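Local coordinates for selenium-binding protein (Sulfolobus tokodaii, PDB 2ECE) that is of unknown function but, as a beta-propeller of the selenium-binding protein family, may bind selenium, at residues A[205-210]-A[400-405]; A[280-285]-A[335-340]; A[308-313]-A[365-370]. All coordinates share one frame; numbering follows the deposited sequence.

Interaction 1 (A[205-210]-A[400-405]); sequences SEWAVP and SLYSTW
W207 and W405 pass each other in opposite directions, and their indoles meet at an inclination that is neither a parallel stack nor an edge-to-face pair. The six-membered rings lie with centroids 5.0 Å apart and planes at 52°. CZ2 of W207 lies over one face of W405, displaced toward the rim, and comes within 3.5 Å of W405 CZ2. Beside it, NE1 of W207 packs 3.6 Å from CH2 of W405, a van der Waals approach, since this N-H is hydrogen-bonded outside the two segments. The second partner of W207 is Y402, whose CD2 comes up at the indole edge, near its plane, 4.3 Å from W207 CH2. W207 reaches both aromatics because its CG is anti to the backbone N (chi1 -171°), which carries the indole across toward 400-405. In a seven-bladed beta-propeller such as this one, loops of different blades meet over the ends of the sheets: 205-210 follows strand 201-204 of one blade, while 400-405 follows strand 394-398 of another and runs into helix 403-409. The ring of W405 is fixed at its polar end by a hydrogen bond from NE1 to I213, a residue of helix 210-213 that also packs on W207 and Y402. Replacing W405 by alanine would remove the indole, and would probably leave I213 without its hydrogen-bonding mate and open a gap beside CZ2 of W207. T404 OG1 lies in plane at the edges of both the Y402 and W405 rings, and is itself bonded to E214 O. Within the turn, W405 N makes a weak bond to Y402 O. M252 of strand 250-258 touches both indoles, and D406 takes S400 OG and L401 N through its two carboxylate oxygens.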
loop_
_atom_site.group_PDB
_atom_site.type_symbol
_atom_site.label_atom_id
_atom_site.label_comp_id
_atom_site.label_asym_id
_atom_site.label_seq_id
_atom_site.Cartn_x
_atom_site.Cartn_y
_atom_site.Cartn_z
ATOM N N SER A 205 -0.269 -9.744 -7.301
ATOM C CA SER A 205 1.147 -9.563 -7.641
ATOM C C SER A 205 2.111 -10.538 -6.955
ATOM O O SER A 205 1.692 -11.561 -6.416
ATOM C CB SER A 205 1.562 -8.117 -7.342
ATOM O OG SER A 205 1.311 -7.785 -5.990
ATOM N N GLU A 206 3.405 -10.218 -6.977
ATOM C CA GLU A 206 4.403 -11.114 -6.386
ATOM C C GLU A 206 5.634 -10.418 -5.804
ATOM O O GLU A 206 6.298 -9.628 -6.481
ATOM C CB GLU A 206 4.920 -12.116 -7.427
ATOM C CG GLU A 206 3.888 -12.885 -8.249
ATOM C CD GLU A 206 4.567 -13.815 -9.257
ATOM O OE1 GLU A 206 5.693 -13.488 -9.682
ATOM O OE2 GLU A 206 3.984 -14.856 -9.634
ATOM N N TRP A 207 5.942 -10.732 -4.550
ATOM C CA TRP A 207 7.128 -10.189 -3.906
ATOM C C TRP A 207 8.034 -11.400 -3.689
ATOM O O TRP A 207 8.808 -11.752 -4.574
ATOM C CB TRP A 207 6.772 -9.521 -2.577
ATOM C CG TRP A 207 7.908 -8.748 -1.952
ATOM C CD1 TRP A 207 8.976 -8.183 -2.598
ATOM C CD2 TRP A 207 8.033 -8.373 -0.572
ATOM N NE1 TRP A 207 9.749 -7.472 -1.707
ATOM C CE2 TRP A 207 9.194 -7.571 -0.459
ATOM C CE3 TRP A 207 7.273 -8.628 0.576
ATOM C CZ2 TRP A 207 9.613 -7.027 0.760
ATOM C CZ3 TRP A 207 7.690 -8.085 1.790
ATOM C CH2 TRP A 207 8.849 -7.293 1.871
ATOM N N ALA A 208 7.907 -12.049 -2.535
ATOM C CA ALA A 208 8.691 -13.239 -2.204
ATOM C C ALA A 208 8.048 -13.839 -0.960
ATOM O O ALA A 208 7.248 -13.169 -0.315
ATOM C CB ALA A 208 10.143 -12.859 -1.921
ATOM N N VAL A 209 8.378 -15.085 -0.623
ATOM C CA VAL A 209 7.788 -15.711 0.559
ATOM C C VAL A 209 8.439 -15.182 1.832
ATOM O O VAL A 209 9.522 -14.598 1.789
ATOM C CB VAL A 209 7.929 -17.254 0.532
ATOM C CG1 VAL A 209 7.299 -17.812 -0.736
ATOM C CG2 VAL A 209 9.391 -17.652 0.647
ATOM N N PRO A 210 7.774 -15.364 2.984
ATOM C CA PRO A 210 8.286 -14.906 4.279
ATOM C C PRO A 210 9.727 -15.314 4.555
ATOM O O PRO A 210 10.556 -14.485 4.930
ATOM C CB PRO A 210 7.312 -15.536 5.269
ATOM C CG PRO A 210 6.021 -15.454 4.516
ATOM C CD PRO A 210 6.429 -15.945 3.139
ATOM N N SER A 400 8.618 4.298 6.032
ATOM C CA SER A 400 9.126 2.966 6.316
ATOM C C SER A 400 8.615 1.924 5.321
ATOM O O SER A 400 7.464 1.974 4.900
ATOM C CB SER A 400 8.739 2.563 7.737
ATOM O OG SER A 400 9.107 1.222 7.988
ATOM N N LEU A 401 9.480 0.975 4.961
ATOM C CA LEU A 401 9.126 -0.080 4.017
ATOM C C LEU A 401 8.888 -1.404 4.743
ATOM O O LEU A 401 7.821 -2.009 4.635
ATOM C CB LEU A 401 10.243 -0.264 2.975
ATOM C CG LEU A 401 10.054 -1.388 1.943
ATOM C CD1 LEU A 401 8.827 -1.099 1.086
ATOM C CD2 LEU A 401 11.297 -1.512 1.065
ATOM N N TYR A 402 9.904 -1.850 5.474
ATOM C CA TYR A 402 9.838 -3.098 6.225
ATOM C C TYR A 402 11.000 -3.115 7.235
ATOM O O TYR A 402 12.144 -2.824 6.887
ATOM C CB TYR A 402 9.919 -4.295 5.260
ATOM C CG TYR A 402 9.695 -5.639 5.927
ATOM C CD1 TYR A 402 10.749 -6.322 6.538
ATOM C CD2 TYR A 402 8.419 -6.201 6.001
ATOM C CE1 TYR A 402 10.536 -7.532 7.211
ATOM C CE2 TYR A 402 8.196 -7.406 6.669
ATOM C CZ TYR A 402 9.259 -8.064 7.272
ATOM O OH TYR A 402 9.047 -9.252 7.937
ATOM N N SER A 403 10.687 -3.442 8.484
ATOM C CA SER A 403 11.663 -3.474 9.575
ATOM C C SER A 403 13.114 -3.753 9.183
ATOM O O SER A 403 13.972 -2.888 9.317
ATOM C CB SER A 403 11.221 -4.491 10.633
ATOM O OG SER A 403 11.135 -5.792 10.079
ATOM N N THR A 404 13.386 -4.958 8.696
ATOM C CA THR A 404 14.745 -5.329 8.327
ATOM C C THR A 404 15.279 -4.690 7.053
ATOM O O THR A 404 16.490 -4.516 6.913
ATOM C CB THR A 404 14.885 -6.857 8.234
ATOM O OG1 THR A 404 13.837 -7.391 7.417
ATOM C CG2 THR A 404 14.802 -7.470 9.627
ATOM N N TRP A 405 14.393 -4.337 6.125
ATOM C CA TRP A 405 14.846 -3.694 4.899
ATOM C C TRP A 405 15.225 -2.242 5.201
ATOM O O TRP A 405 16.182 -1.714 4.627
ATOM C CB TRP A 405 13.759 -3.768 3.811
ATOM C CG TRP A 405 13.551 -5.165 3.279
ATOM C CD1 TRP A 405 13.479 -6.318 4.013
ATOM C CD2 TRP A 405 13.405 -5.555 1.905
ATOM N NE1 TRP A 405 13.305 -7.399 3.182
ATOM C CE2 TRP A 405 13.256 -6.961 1.885
ATOM C CE3 TRP A 405 13.388 -4.854 0.690
ATOM C CZ2 TRP A 405 13.088 -7.684 0.693
ATOM C CZ3 TRP A 405 13.220 -5.578 -0.500
ATOM C CH2 TRP A 405 13.076 -6.978 -0.483
#

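Interaction 2 (A[280-285]-A[335-340]); sequences SSIWLW and LYLSLW
I282 and L337 bring their CA atoms to 9.1 Å, the closest approach of two strand segments that run in roughly opposite directions without a hydrogen bond between them, as expected for sheets packed through their side chains. The two side chains reach toward each other tip to tip. CG1 of I282 lies 3.7 Å from CD1 of L337, and the terminal CD1 of I282 is 3.9 Å from that same methyl. The other branch of the leucine takes part as well, with L337 CD2 at 4.0 Å from I282 CG1, so the isoleucine end is set against both methyls of the fork. I282 serves a second partner with its other branch: CG2 slides past L335 and sits 4.0 Å from L335 CD1. This division of labour follows from chi1 of -61°, which sets CG1 anti to the carbonyl carbon and CG2 anti to the backbone N, one branch for each leucine. L337 has a chi1 of -34°, short of the staggered value, which may reflect tight packing of its fork. S281, by contrast, points away from 335-340. Its OG accepts a hydrogen bond of 2.9 Å from W283 NE1, moderately bent at 146° and tilted slightly from the indole plane, tying together two side chains on the face of the strand turned from the contact. The contacts of I282 with the two leucines are interblade packing in the beta-propeller: strand 280-288 belongs to one blade and strand 334-339 to the next. I282 also packs on F268 and N270 of strand 266-274 and on I298 of strand 291-304, its two neighbours in the sheet, while L335 packs on I350 in the loop that follows strand 344-349.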
loop_
_atom_site.group_PDB
_atom_site.type_symbol
_atom_site.label_atom_id
_atom_site.label_comp_id
_atom_site.label_asym_id
_atom_site.label_seq_id
_atom_site.Cartn_x
_atom_site.Cartn_y
_atom_site.Cartn_z
ATOM N N SER A 280 13.758 1.197 -11.924
ATOM C CA SER A 280 12.406 0.849 -11.496
ATOM C C SER A 280 11.549 1.123 -12.720
ATOM O O SER A 280 11.918 1.935 -13.577
ATOM C CB SER A 280 11.940 1.735 -10.329
ATOM O OG SER A 280 12.561 1.357 -9.108
ATOM N N SER A 281 10.418 0.439 -12.827
ATOM C CA SER A 281 9.547 0.660 -13.964
ATOM C C SER A 281 8.094 0.517 -13.563
ATOM O O SER A 281 7.760 -0.242 -12.648
ATOM C CB SER A 281 9.882 -0.312 -15.103
ATOM O OG SER A 281 9.909 -1.656 -14.659
ATOM N N ILE A 282 7.239 1.281 -14.233
ATOM C CA ILE A 282 5.808 1.230 -13.986
ATOM C C ILE A 282 5.197 0.572 -15.209
ATOM O O ILE A 282 5.536 0.915 -16.344
ATOM C CB ILE A 282 5.212 2.633 -13.808
ATOM C CG1 ILE A 282 5.866 3.320 -12.605
ATOM C CG2 ILE A 282 3.705 2.539 -13.634
ATOM C CD1 ILE A 282 5.816 2.500 -11.316
ATOM N N TRP A 283 4.308 -0.384 -14.977
ATOM C CA TRP A 283 3.679 -1.098 -16.068
ATOM C C TRP A 283 2.177 -0.902 -16.086
ATOM O O TRP A 283 1.532 -0.872 -15.039
ATOM C CB TRP A 283 4.002 -2.587 -15.968
ATOM C CG TRP A 283 5.447 -2.911 -16.195
ATOM C CD1 TRP A 283 6.507 -2.568 -15.401
ATOM C CD2 TRP A 283 5.990 -3.654 -17.290
ATOM N NE1 TRP A 283 7.677 -3.058 -15.935
ATOM C CE2 TRP A 283 7.388 -3.726 -17.095
ATOM C CE3 TRP A 283 5.431 -4.265 -18.420
ATOM C CZ2 TRP A 283 8.237 -4.389 -17.991
ATOM C CZ3 TRP A 283 6.281 -4.928 -19.315
ATOM C CH2 TRP A 283 7.666 -4.981 -19.092
ATOM N N LEU A 284 1.633 -0.766 -17.292
ATOM C CA LEU A 284 0.200 -0.594 -17.486
ATOM C C LEU A 284 -0.378 -1.919 -17.960
ATOM O O LEU A 284 0.006 -2.422 -19.016
ATOM C CB LEU A 284 -0.067 0.478 -18.552
ATOM C CG LEU A 284 -1.511 0.707 -19.018
ATOM C CD1 LEU A 284 -2.329 1.279 -17.876
ATOM C CD2 LEU A 284 -1.529 1.668 -20.212
ATOM N N TRP A 285 -1.274 -2.504 -17.173
ATOM C CA TRP A 285 -1.915 -3.747 -17.581
ATOM C C TRP A 285 -3.289 -3.320 -18.082
ATOM O O TRP A 285 -3.921 -2.447 -17.487
ATOM C CB TRP A 285 -2.031 -4.738 -16.410
ATOM C CG TRP A 285 -2.468 -4.159 -15.081
ATOM C CD1 TRP A 285 -1.662 -3.609 -14.118
ATOM C CD2 TRP A 285 -3.799 -4.130 -14.552
ATOM N NE1 TRP A 285 -2.408 -3.248 -13.024
ATOM C CE2 TRP A 285 -3.722 -3.557 -13.260
ATOM C CE3 TRP A 285 -5.047 -4.537 -15.039
ATOM C CZ2 TRP A 285 -4.850 -3.379 -12.449
ATOM C CZ3 TRP A 285 -6.170 -4.359 -14.234
ATOM C CH2 TRP A 285 -6.061 -3.785 -12.949
ATOM N N LEU A 335 -0.869 9.868 -11.505
ATOM C CA LEU A 335 -0.246 8.664 -10.971
ATOM C C LEU A 335 0.893 9.189 -10.093
ATOM O O LEU A 335 1.738 9.950 -10.565
ATOM C CB LEU A 335 0.307 7.824 -12.131
ATOM C CG LEU A 335 0.479 6.297 -12.071
ATOM C CD1 LEU A 335 1.799 5.929 -12.738
ATOM C CD2 LEU A 335 0.440 5.791 -10.642
ATOM N N TYR A 336 0.900 8.835 -8.813
ATOM C CA TYR A 336 1.962 9.296 -7.925
ATOM C C TYR A 336 2.868 8.130 -7.579
ATOM O O TYR A 336 2.387 7.022 -7.353
ATOM C CB TYR A 336 1.382 9.900 -6.644
ATOM C CG TYR A 336 0.573 11.152 -6.879
ATOM C CD1 TYR A 336 -0.774 11.078 -7.244
ATOM C CD2 TYR A 336 1.162 12.415 -6.774
ATOM C CE1 TYR A 336 -1.517 12.236 -7.499
ATOM C CE2 TYR A 336 0.432 13.578 -7.029
ATOM C CZ TYR A 336 -0.904 13.483 -7.391
ATOM O OH TYR A 336 -1.620 14.629 -7.658
ATOM N N LEU A 337 4.175 8.375 -7.559
ATOM C CA LEU A 337 5.127 7.327 -7.222
ATOM C C LEU A 337 6.040 7.838 -6.128
ATOM O O LEU A 337 6.293 9.041 -6.021
ATOM C CB LEU A 337 6.038 6.949 -8.401
ATOM C CG LEU A 337 5.735 6.919 -9.901
ATOM C CD1 LEU A 337 6.902 6.206 -10.585
ATOM C CD2 LEU A 337 4.441 6.209 -10.207
ATOM N N SER A 338 6.544 6.916 -5.317
ATOM C CA SER A 338 7.489 7.280 -4.281
ATOM C C SER A 338 8.790 6.609 -4.707
ATOM O O SER A 338 8.777 5.524 -5.294
ATOM C CB SER A 338 7.036 6.753 -2.917
ATOM O OG SER A 338 7.001 5.333 -2.897
ATOM N N LEU A 339 9.912 7.275 -4.459
ATOM C CA LEU A 339 11.213 6.713 -4.787
ATOM C C LEU A 339 11.901 6.607 -3.440
ATOM O O LEU A 339 12.475 7.573 -2.941
ATOM C CB LEU A 339 12.009 7.630 -5.725
ATOM C CG LEU A 339 11.754 7.531 -7.234
ATOM C CD1 LEU A 339 10.391 8.115 -7.577
ATOM C CD2 LEU A 339 12.854 8.286 -7.983
ATOM N N TRP A 340 11.813 5.421 -2.854
ATOM C CA TRP A 340 12.375 5.153 -1.542
ATOM C C TRP A 340 13.899 5.112 -1.521
ATOM O O TRP A 340 14.505 5.191 -0.458
ATOM C CB TRP A 340 11.813 3.832 -1.028
ATOM C CG TRP A 340 12.031 3.614 0.426
ATOM C CD1 TRP A 340 11.512 4.349 1.455
ATOM C CD2 TRP A 340 12.776 2.550 1.026
ATOM N NE1 TRP A 340 11.884 3.799 2.666
ATOM C CE2 TRP A 340 12.663 2.697 2.428
ATOM C CE3 TRP A 340 13.534 1.486 0.515
ATOM C CZ2 TRP A 340 13.268 1.816 3.322
ATOM C CZ3 TRP A 340 14.138 0.607 1.411
ATOM C CH2 TRP A 340 14.003 0.782 2.796
#

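Interaction 3 (A[308-313]-A[365-370]); sequences NLPEIL and GGIFHR
I367 pushes its side chain against P310 and L313, joining loops of two successive blades of the beta-propeller: 308-313 lies between strand 291-304 and strand 318-319, whereas the loop holding 365-370 connects strand 357-363 to strand 386-388. The tight part is entirely apolar. CG2 of I367 lies against P310 CD at 3.9 Å, while CD1 of I367 lies 4.0 Å from P310 CG. The same CD1 also reaches L313, which it meets at an oblique crossing, 3.8 Å from L313 CD1. With chi1 of -64° and chi2 of 168° the longer branch of I367 is extended, which carries its CD1 out to both the proline ring and the leucine. L309 adds a looser contact, its CD1 being 4.3 Å from I367 CG2. V319 of strand 318-319 also touches L309 and I367, and L313 packs on F409 of helix 403-409.

Toward solvent the packing thins out. The exposed N308 is directed at 365-370, but its closest approach is made by the backbone O, 4.2 Å from I367 CG2. R370, also exposed, folds back over its own loop rather than gripping the other one. One face of its guanidinium lies over I367 CA, off toward the rim, and G366 O receives both R370 N at 2.9 Å and, in a weak, strongly bent bond of 116°, R370 NH1 at 2.8 Å.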
loop_
_atom_site.group_PDB
_atom_site.type_symbol
_atom_site.label_atom_id
_atom_site.label_comp_id
_atom_site.label_asym_id
_atom_site.label_seq_id
_atom_site.Cartn_x
_atom_site.Cartn_y
_atom_site.Cartn_z
ATOM N N ASN A 308 28.946 7.829 0.770
ATOM C CA ASN A 308 27.767 7.868 1.635
ATOM C C ASN A 308 26.700 6.835 1.279
ATOM O O ASN A 308 25.506 7.071 1.476
ATOM C CB ASN A 308 27.141 9.268 1.622
ATOM C CG ASN A 308 27.957 10.284 2.405
ATOM O OD1 ASN A 308 28.883 9.924 3.138
ATOM N ND2 ASN A 308 27.607 11.560 2.266
ATOM N N LEU A 309 27.139 5.689 0.768
ATOM C CA LEU A 309 26.244 4.604 0.377
ATOM C C LEU A 309 26.179 3.509 1.435
ATOM O O LEU A 309 27.180 3.196 2.073
ATOM C CB LEU A 309 26.734 3.976 -0.929
ATOM C CG LEU A 309 26.050 4.266 -2.264
ATOM C CD1 LEU A 309 25.694 5.734 -2.397
ATOM C CD2 LEU A 309 26.984 3.827 -3.381
ATOM N N PRO A 310 24.993 2.915 1.641
ATOM C CA PRO A 310 24.884 1.848 2.641
ATOM C C PRO A 310 25.585 0.608 2.087
ATOM O O PRO A 310 25.700 0.454 0.870
ATOM C CB PRO A 310 23.374 1.667 2.786
ATOM C CG PRO A 310 22.871 2.012 1.416
ATOM C CD PRO A 310 23.671 3.252 1.087
ATOM N N GLU A 311 26.046 -0.267 2.975
ATOM C CA GLU A 311 26.773 -1.477 2.579
ATOM C C GLU A 311 26.190 -2.247 1.389
ATOM O O GLU A 311 26.922 -2.622 0.474
ATOM C CB GLU A 311 26.901 -2.422 3.779
ATOM C CG GLU A 311 28.154 -3.292 3.761
ATOM C CD GLU A 311 29.436 -2.469 3.835
ATOM O OE1 GLU A 311 29.554 -1.628 4.756
ATOM O OE2 GLU A 311 30.325 -2.664 2.977
ATOM N N ILE A 312 24.881 -2.476 1.397
ATOM C CA ILE A 312 24.240 -3.226 0.324
ATOM C C ILE A 312 24.369 -2.570 -1.056
ATOM O O ILE A 312 24.290 -3.250 -2.080
ATOM C CB ILE A 312 22.743 -3.474 0.654
ATOM C CG1 ILE A 312 22.151 -4.499 -0.314
ATOM C CG2 ILE A 312 21.972 -2.166 0.604
ATOM C CD1 ILE A 312 20.825 -5.084 0.161
ATOM N N LEU A 313 24.584 -1.257 -1.084
ATOM C CA LEU A 313 24.712 -0.538 -2.350
ATOM C C LEU A 313 26.139 -0.159 -2.752
ATOM O O LEU A 313 26.371 0.236 -3.890
ATOM C CB LEU A 313 23.865 0.740 -2.328
ATOM C CG LEU A 313 22.337 0.606 -2.331
ATOM C CD1 LEU A 313 21.704 1.986 -2.390
ATOM C CD2 LEU A 313 21.898 -0.221 -3.528
ATOM N N GLY A 365 14.233 13.341 2.034
ATOM C CA GLY A 365 15.188 12.334 2.475
ATOM C C GLY A 365 15.895 11.661 1.310
ATOM O O GLY A 365 16.350 12.332 0.386
ATOM N N GLY A 366 15.997 10.335 1.354
ATOM C CA GLY A 366 16.633 9.601 0.273
ATOM C C GLY A 366 18.135 9.430 0.402
ATOM O O GLY A 366 18.835 10.300 0.926
ATOM N N ILE A 367 18.637 8.296 -0.074
ATOM C CA ILE A 367 20.069 8.039 -0.025
ATOM C C ILE A 367 20.756 9.010 -0.989
ATOM O O ILE A 367 21.886 9.440 -0.753
ATOM C CB ILE A 367 20.390 6.591 -0.444
ATOM C CG1 ILE A 367 19.768 5.609 0.551
ATOM C CG2 ILE A 367 21.894 6.391 -0.517
ATOM C CD1 ILE A 367 19.775 4.169 0.077
ATOM N N PHE A 368 20.061 9.364 -2.068
ATOM C CA PHE A 368 20.619 10.278 -3.056
ATOM C C PHE A 368 20.488 11.751 -2.678
ATOM O O PHE A 368 21.489 12.457 -2.601
ATOM C CB PHE A 368 19.977 10.054 -4.428
ATOM C CG PHE A 368 20.610 10.862 -5.529
ATOM C CD1 PHE A 368 21.896 10.564 -5.980
ATOM C CD2 PHE A 368 19.932 11.937 -6.100
ATOM C CE1 PHE A 368 22.498 11.326 -6.983
ATOM C CE2 PHE A 368 20.525 12.708 -7.104
ATOM C CZ PHE A 368 21.810 12.401 -7.546
ATOM N N HIS A 369 19.261 12.211 -2.436
ATOM C CA HIS A 369 19.019 13.617 -2.092
ATOM C C HIS A 369 19.326 14.023 -0.649
ATOM O O HIS A 369 19.755 15.151 -0.407
ATOM C CB HIS A 369 17.562 14.005 -2.372
ATOM C CG HIS A 369 17.168 13.936 -3.814
ATOM N ND1 HIS A 369 17.822 14.639 -4.803
ATOM C CD2 HIS A 369 16.147 13.289 -4.425
ATOM C CE1 HIS A 369 17.221 14.429 -5.961
ATOM N NE2 HIS A 369 16.202 13.613 -5.759
ATOM N N ARG A 370 19.097 13.125 0.308
ATOM C CA ARG A 370 19.319 13.459 1.716
ATOM C C ARG A 370 18.635 14.797 2.005
ATOM O O ARG A 370 19.117 15.606 2.799
ATOM C CB ARG A 370 20.816 13.572 2.018
ATOM C CG ARG A 370 21.371 12.417 2.836
ATOM C CD ARG A 370 21.488 11.149 2.008
ATOM N NE ARG A 370 21.724 9.951 2.820
ATOM C CZ ARG A 370 20.790 9.337 3.544
ATOM N NH1 ARG A 370 19.547 9.808 3.561
ATOM N NH2 ARG A 370 21.091 8.243 4.240
#

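From the N terminus, segment 205-210 opens the widest loop, which interaction 1 closes only at 400-405, 190 residues on. Interactions 2 and 3 are both nested inside it. Strand segment 280-285 comes next, then 308-313; the chain returns to 335-340, closing interaction 2, before 365-370 closes interaction 3, so these two cross. Both join the same pair of successive blades, interaction 2 through their strands and interaction 3 through outlying loops, their centres about 20 Å apart. Interaction 1 spans more distant blades. It touches interaction 2 where L401 CD2 packs 3.6 Å from W340 CZ3, whereas interaction 3 touches neither of the others.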